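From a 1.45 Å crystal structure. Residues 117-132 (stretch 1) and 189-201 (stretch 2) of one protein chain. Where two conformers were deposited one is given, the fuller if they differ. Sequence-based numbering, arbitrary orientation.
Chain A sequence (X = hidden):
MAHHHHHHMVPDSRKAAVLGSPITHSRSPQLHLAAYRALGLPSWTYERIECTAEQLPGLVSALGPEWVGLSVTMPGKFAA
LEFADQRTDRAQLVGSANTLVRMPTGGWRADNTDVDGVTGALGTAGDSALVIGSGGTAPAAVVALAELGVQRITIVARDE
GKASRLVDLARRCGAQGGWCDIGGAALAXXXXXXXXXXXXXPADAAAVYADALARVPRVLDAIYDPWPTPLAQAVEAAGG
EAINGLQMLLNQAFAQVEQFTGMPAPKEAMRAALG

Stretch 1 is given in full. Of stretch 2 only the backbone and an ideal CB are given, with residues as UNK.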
# COMPACT_ATOMS: atom_id res chain seq x y z
N GLY A 117 1.28 -1.96 4.03
CA GLY A 117 -0.16 -1.84 4.04
C GLY A 117 -0.84 -3.21 3.95
O GLY A 117 -1.79 -3.52 4.70
N VAL A 118 -0.36 -4.05 3.03
CA VAL A 118 -0.99 -5.34 2.83
C VAL A 118 -0.49 -6.35 3.87
O VAL A 118 -1.31 -7.08 4.44
CB VAL A 118 -0.72 -5.83 1.40
CG1 VAL A 118 -1.17 -7.31 1.20
CG2 VAL A 118 -1.39 -4.93 0.41
N THR A 119 0.82 -6.42 4.14
CA THR A 119 1.26 -7.44 5.12
C THR A 119 0.69 -7.14 6.51
O THR A 119 0.32 -8.06 7.24
CB THR A 119 2.83 -7.55 5.24
OG1 THR A 119 3.35 -6.29 5.71
CG2 THR A 119 3.48 -7.88 3.88
N GLY A 120 0.61 -5.86 6.85
CA GLY A 120 0.12 -5.43 8.15
C GLY A 120 -1.39 -5.65 8.24
O GLY A 120 -1.90 -6.10 9.29
N ALA A 121 -2.13 -5.28 7.20
CA ALA A 121 -3.60 -5.40 7.27
C ALA A 121 -4.05 -6.86 7.31
O ALA A 121 -5.00 -7.20 8.02
CB ALA A 121 -4.25 -4.68 6.07
N LEU A 122 -3.39 -7.71 6.53
CA LEU A 122 -3.80 -9.10 6.44
C LEU A 122 -3.28 -9.96 7.58
O LEU A 122 -3.94 -10.91 8.01
CB LEU A 122 -3.31 -9.69 5.13
CG LEU A 122 -4.28 -9.81 3.99
CD1 LEU A 122 -3.57 -10.47 2.78
CD2 LEU A 122 -5.51 -10.68 4.40
N GLY A 123 -2.09 -9.65 8.08
CA GLY A 123 -1.46 -10.51 9.08
C GLY A 123 -0.76 -11.72 8.48
O GLY A 123 0.48 -11.82 8.51
N THR A 124 -1.55 -12.67 8.00
CA THR A 124 -1.04 -13.79 7.19
C THR A 124 -2.02 -14.01 6.05
O THR A 124 -3.18 -13.59 6.13
CB THR A 124 -0.89 -15.09 8.03
OG1 THR A 124 -0.25 -16.11 7.25
CG2 THR A 124 -2.28 -15.63 8.47
N ALA A 125 -1.55 -14.65 4.99
CA ALA A 125 -2.43 -14.97 3.87
C ALA A 125 -2.50 -16.48 3.62
O ALA A 125 -2.95 -16.92 2.55
CB ALA A 125 -1.94 -14.24 2.60
N GLY A 126 -2.05 -17.31 4.58
CA GLY A 126 -2.02 -18.75 4.33
C GLY A 126 -1.08 -19.15 3.21
O GLY A 126 -0.07 -18.50 2.95
N ASP A 127 -1.45 -20.23 2.53
CA ASP A 127 -0.61 -20.82 1.48
C ASP A 127 -0.97 -20.37 0.07
O ASP A 127 -0.11 -20.27 -0.78
CB ASP A 127 -0.68 -22.34 1.52
CG ASP A 127 -0.09 -22.93 2.77
OD1 ASP A 127 0.59 -22.23 3.59
OD2 ASP A 127 -0.35 -24.15 2.95
N SER A 128 -2.25 -20.13 -0.18
CA SER A 128 -2.72 -19.81 -1.51
C SER A 128 -3.53 -18.51 -1.45
O SER A 128 -4.52 -18.39 -0.73
CB SER A 128 -3.59 -20.93 -2.09
OG SER A 128 -4.13 -20.49 -3.33
N ALA A 129 -3.07 -17.50 -2.18
CA ALA A 129 -3.70 -16.16 -2.13
C ALA A 129 -4.08 -15.69 -3.50
O ALA A 129 -3.37 -16.00 -4.46
CB ALA A 129 -2.74 -15.12 -1.48
N LEU A 130 -5.17 -14.95 -3.58
CA LEU A 130 -5.62 -14.32 -4.83
C LEU A 130 -5.34 -12.83 -4.78
O LEU A 130 -5.50 -12.19 -3.73
CB LEU A 130 -7.14 -14.49 -5.04
CG LEU A 130 -7.68 -15.91 -4.81
CD1 LEU A 130 -9.19 -15.94 -5.06
CD2 LEU A 130 -6.95 -16.96 -5.70
N VAL A 131 -4.97 -12.25 -5.91
CA VAL A 131 -5.01 -10.80 -6.12
C VAL A 131 -6.14 -10.59 -7.11
O VAL A 131 -6.16 -11.18 -8.22
CB VAL A 131 -3.69 -10.26 -6.65
CG1 VAL A 131 -3.81 -8.79 -6.97
CG2 VAL A 131 -2.61 -10.51 -5.62
N ILE A 132 -7.13 -9.79 -6.73
CA ILE A 132 -8.24 -9.50 -7.67
C ILE A 132 -7.90 -8.18 -8.36
O ILE A 132 -7.81 -7.15 -7.70
CB ILE A 132 -9.62 -9.37 -6.96
CG1 ILE A 132 -9.88 -10.43 -5.87
CG2 ILE A 132 -10.74 -9.37 -8.01
CD1 ILE A 132 -9.75 -11.85 -6.34
N UNK A 189 -12.65 -22.94 -8.78
CA UNK A 189 -11.56 -23.74 -8.23
C UNK A 189 -10.50 -22.88 -7.53
O UNK A 189 -9.97 -23.28 -6.50
CB UNK A 189 -10.91 -24.56 -9.34
N UNK A 190 -10.18 -21.71 -8.10
CA UNK A 190 -9.22 -20.80 -7.45
C UNK A 190 -9.75 -20.36 -6.07
O UNK A 190 -8.99 -20.29 -5.09
CB UNK A 190 -8.96 -19.58 -8.33
N UNK A 191 -11.04 -20.06 -6.00
CA UNK A 191 -11.62 -19.64 -4.74
C UNK A 191 -11.65 -20.81 -3.75
O UNK A 191 -11.34 -20.64 -2.56
CB UNK A 191 -13.03 -19.08 -4.96
N UNK A 192 -11.98 -22.01 -4.24
CA UNK A 192 -12.10 -23.15 -3.35
C UNK A 192 -10.79 -23.48 -2.63
O UNK A 192 -10.80 -23.93 -1.48
CB UNK A 192 -12.58 -24.37 -4.14
N UNK A 193 -9.67 -23.23 -3.30
CA UNK A 193 -8.38 -23.56 -2.68
C UNK A 193 -7.68 -22.33 -2.10
O UNK A 193 -6.59 -22.45 -1.55
CB UNK A 193 -7.47 -24.23 -3.71
N UNK A 194 -8.32 -21.17 -2.18
CA UNK A 194 -7.69 -19.96 -1.62
C UNK A 194 -7.82 -19.83 -0.11
O UNK A 194 -8.87 -20.12 0.45
CB UNK A 194 -8.30 -18.72 -2.27
N UNK A 195 -6.76 -19.33 0.52
CA UNK A 195 -6.80 -18.96 1.96
C UNK A 195 -7.11 -17.49 2.19
O UNK A 195 -7.67 -17.13 3.22
CB UNK A 195 -5.46 -19.29 2.63
N UNK A 196 -6.78 -16.67 1.22
CA UNK A 196 -6.94 -15.22 1.40
C UNK A 196 -7.00 -14.57 0.04
O UNK A 196 -6.55 -15.16 -0.94
CB UNK A 196 -5.80 -14.63 2.23
N UNK A 197 -7.52 -13.35 0.01
CA UNK A 197 -7.47 -12.52 -1.22
C UNK A 197 -7.26 -11.07 -0.89
O UNK A 197 -7.69 -10.62 0.19
CB UNK A 197 -8.75 -12.67 -2.04
N UNK A 198 -6.61 -10.35 -1.82
CA UNK A 198 -6.54 -8.89 -1.78
C UNK A 198 -7.28 -8.41 -3.00
O UNK A 198 -6.88 -8.70 -4.12
CB UNK A 198 -5.10 -8.37 -1.75
N UNK A 199 -8.34 -7.64 -2.80
CA UNK A 199 -9.10 -7.10 -3.91
C UNK A 199 -8.73 -5.65 -4.17
O UNK A 199 -8.84 -4.79 -3.29
CB UNK A 199 -10.60 -7.22 -3.64
N UNK A 200 -8.21 -5.39 -5.37
CA UNK A 200 -7.69 -4.07 -5.72
C UNK A 200 -8.62 -3.26 -6.62
O UNK A 200 -8.27 -2.13 -6.99
CB UNK A 200 -6.33 -4.22 -6.41
N UNK A 201 -9.79 -3.81 -6.94
CA UNK A 201 -10.67 -3.17 -7.92
C UNK A 201 -11.82 -2.41 -7.23
O UNK A 201 -12.13 -2.63 -6.04
CB UNK A 201 -11.23 -4.22 -8.88

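Positions 189 and 192 lie in a helix, out of reach of stretch 1, so many residues would suit. They are Asp189 and Ala192.

At 190 the CB points sideways, 4.2 Å from Leu130 CD2. A small or modest apolar residue fits. Ala190 does, and its methyl meets that leucine.

At 191 the CB points away, but a branched apolar side chain could reach back. Val191 does so: its CG2 is 4.2 Å from Leu130 CD1.

At 193 the CB points sideways, 5.0 Å from Ser128 OG. A short polar residue is plausible. Ser193 OG binds a water at 2.7 Å, and the same water lies 2.7 Å from Ser128 OG.

At 194 the helical angles are gone. The CB is 3.8 Å from Leu130 CG, so a small apolar residue suits. Ala194 packs its methyl there.

At 195 the backbone N donates to Ser128 O at 2.7 Å. The CB points toward stretch 1, near the free NH groups of Asp127 and Ser128. A short acceptor such as Asp or Asn would suit. Asp195 takes both: its OD2 accepts from Asp127 N and from Ser128 N, each at 3.0 Å. Gly126 leaves room, since a CB there would clash with Asp195 CB.

Position 196 begins a strand parallel to 128-132. Its CB is 3.7 Å from Ala125 O, with Leu122 CD2 at 4.5 Å, so little space remains. A small residue is favoured. Ala196 packs its methyl against Ala125 CB, and its O accepts from Leu130 N at 3.0 Å.

At 197 the CB lies on the sheet face of Leu130 and Ile132, 4.5 Å from Ile132 CD1. A small apolar residue fits beside them. Ala197 CB is 3.8 Å from Leu130 CB.

At 198 the CB turns to the other face, 5.0 Å from Val118 CG1. A beta-branched apolar residue suits both strand and pocket. Val198 CG2 lies 3.8 Å from Leu122 CD1 and 4.0 Å from Val118 CG1. Its N and O pair with Leu130 O and Ile132 N.

At 199 the CB is 4.0 Å from Ile132 CG1. Small residues, polar or apolar, are possible. It is Ser199.

At 200 the CB is 3.5 Å from Ile132 O, an acceptor. Ser or Thr would suit. Thr200 OG1 donates to Ile132 O at 2.7 Å.

At 201 an apolar residue could meet Ile132. Ile201 CD1 lies 4.0 Å from Ile132 CG2.

Stretch 2 (189-201) DAVASADAAVSTI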
# COMPACT_ATOMS: atom_id res chain seq x y z
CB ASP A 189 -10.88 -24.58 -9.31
CG ASP A 189 -11.70 -25.78 -9.75
OD1 ASP A 189 -12.73 -26.11 -9.11
OD2 ASP A 189 -11.30 -26.42 -10.75
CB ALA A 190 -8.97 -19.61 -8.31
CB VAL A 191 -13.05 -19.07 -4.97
CG1 VAL A 191 -13.80 -18.93 -3.63
CG2 VAL A 191 -12.93 -17.72 -5.71
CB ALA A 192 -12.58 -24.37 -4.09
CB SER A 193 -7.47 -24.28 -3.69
OG SER A 193 -7.15 -23.45 -4.78
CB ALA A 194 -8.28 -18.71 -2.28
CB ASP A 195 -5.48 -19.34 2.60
CG ASP A 195 -5.21 -20.83 2.43
OD1 ASP A 195 -6.07 -21.64 2.84
OD2 ASP A 195 -4.17 -21.20 1.86
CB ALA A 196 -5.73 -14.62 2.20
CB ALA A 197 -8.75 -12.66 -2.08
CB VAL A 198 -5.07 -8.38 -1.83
CG1 VAL A 198 -5.01 -6.84 -1.76
CG2 VAL A 198 -4.28 -9.01 -0.70
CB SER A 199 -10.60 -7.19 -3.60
OG SER A 199 -11.32 -6.74 -4.74
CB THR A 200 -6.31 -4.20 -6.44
OG1 THR A 200 -6.48 -4.77 -7.74
CG2 THR A 200 -5.33 -5.06 -5.61
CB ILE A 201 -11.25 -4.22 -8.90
CG1 ILE A 201 -12.16 -5.24 -8.20
CG2 ILE A 201 -10.10 -4.95 -9.67
CD1 ILE A 201 -12.80 -6.22 -9.21
O HOH W 1 -6.29 -20.86 -4.91
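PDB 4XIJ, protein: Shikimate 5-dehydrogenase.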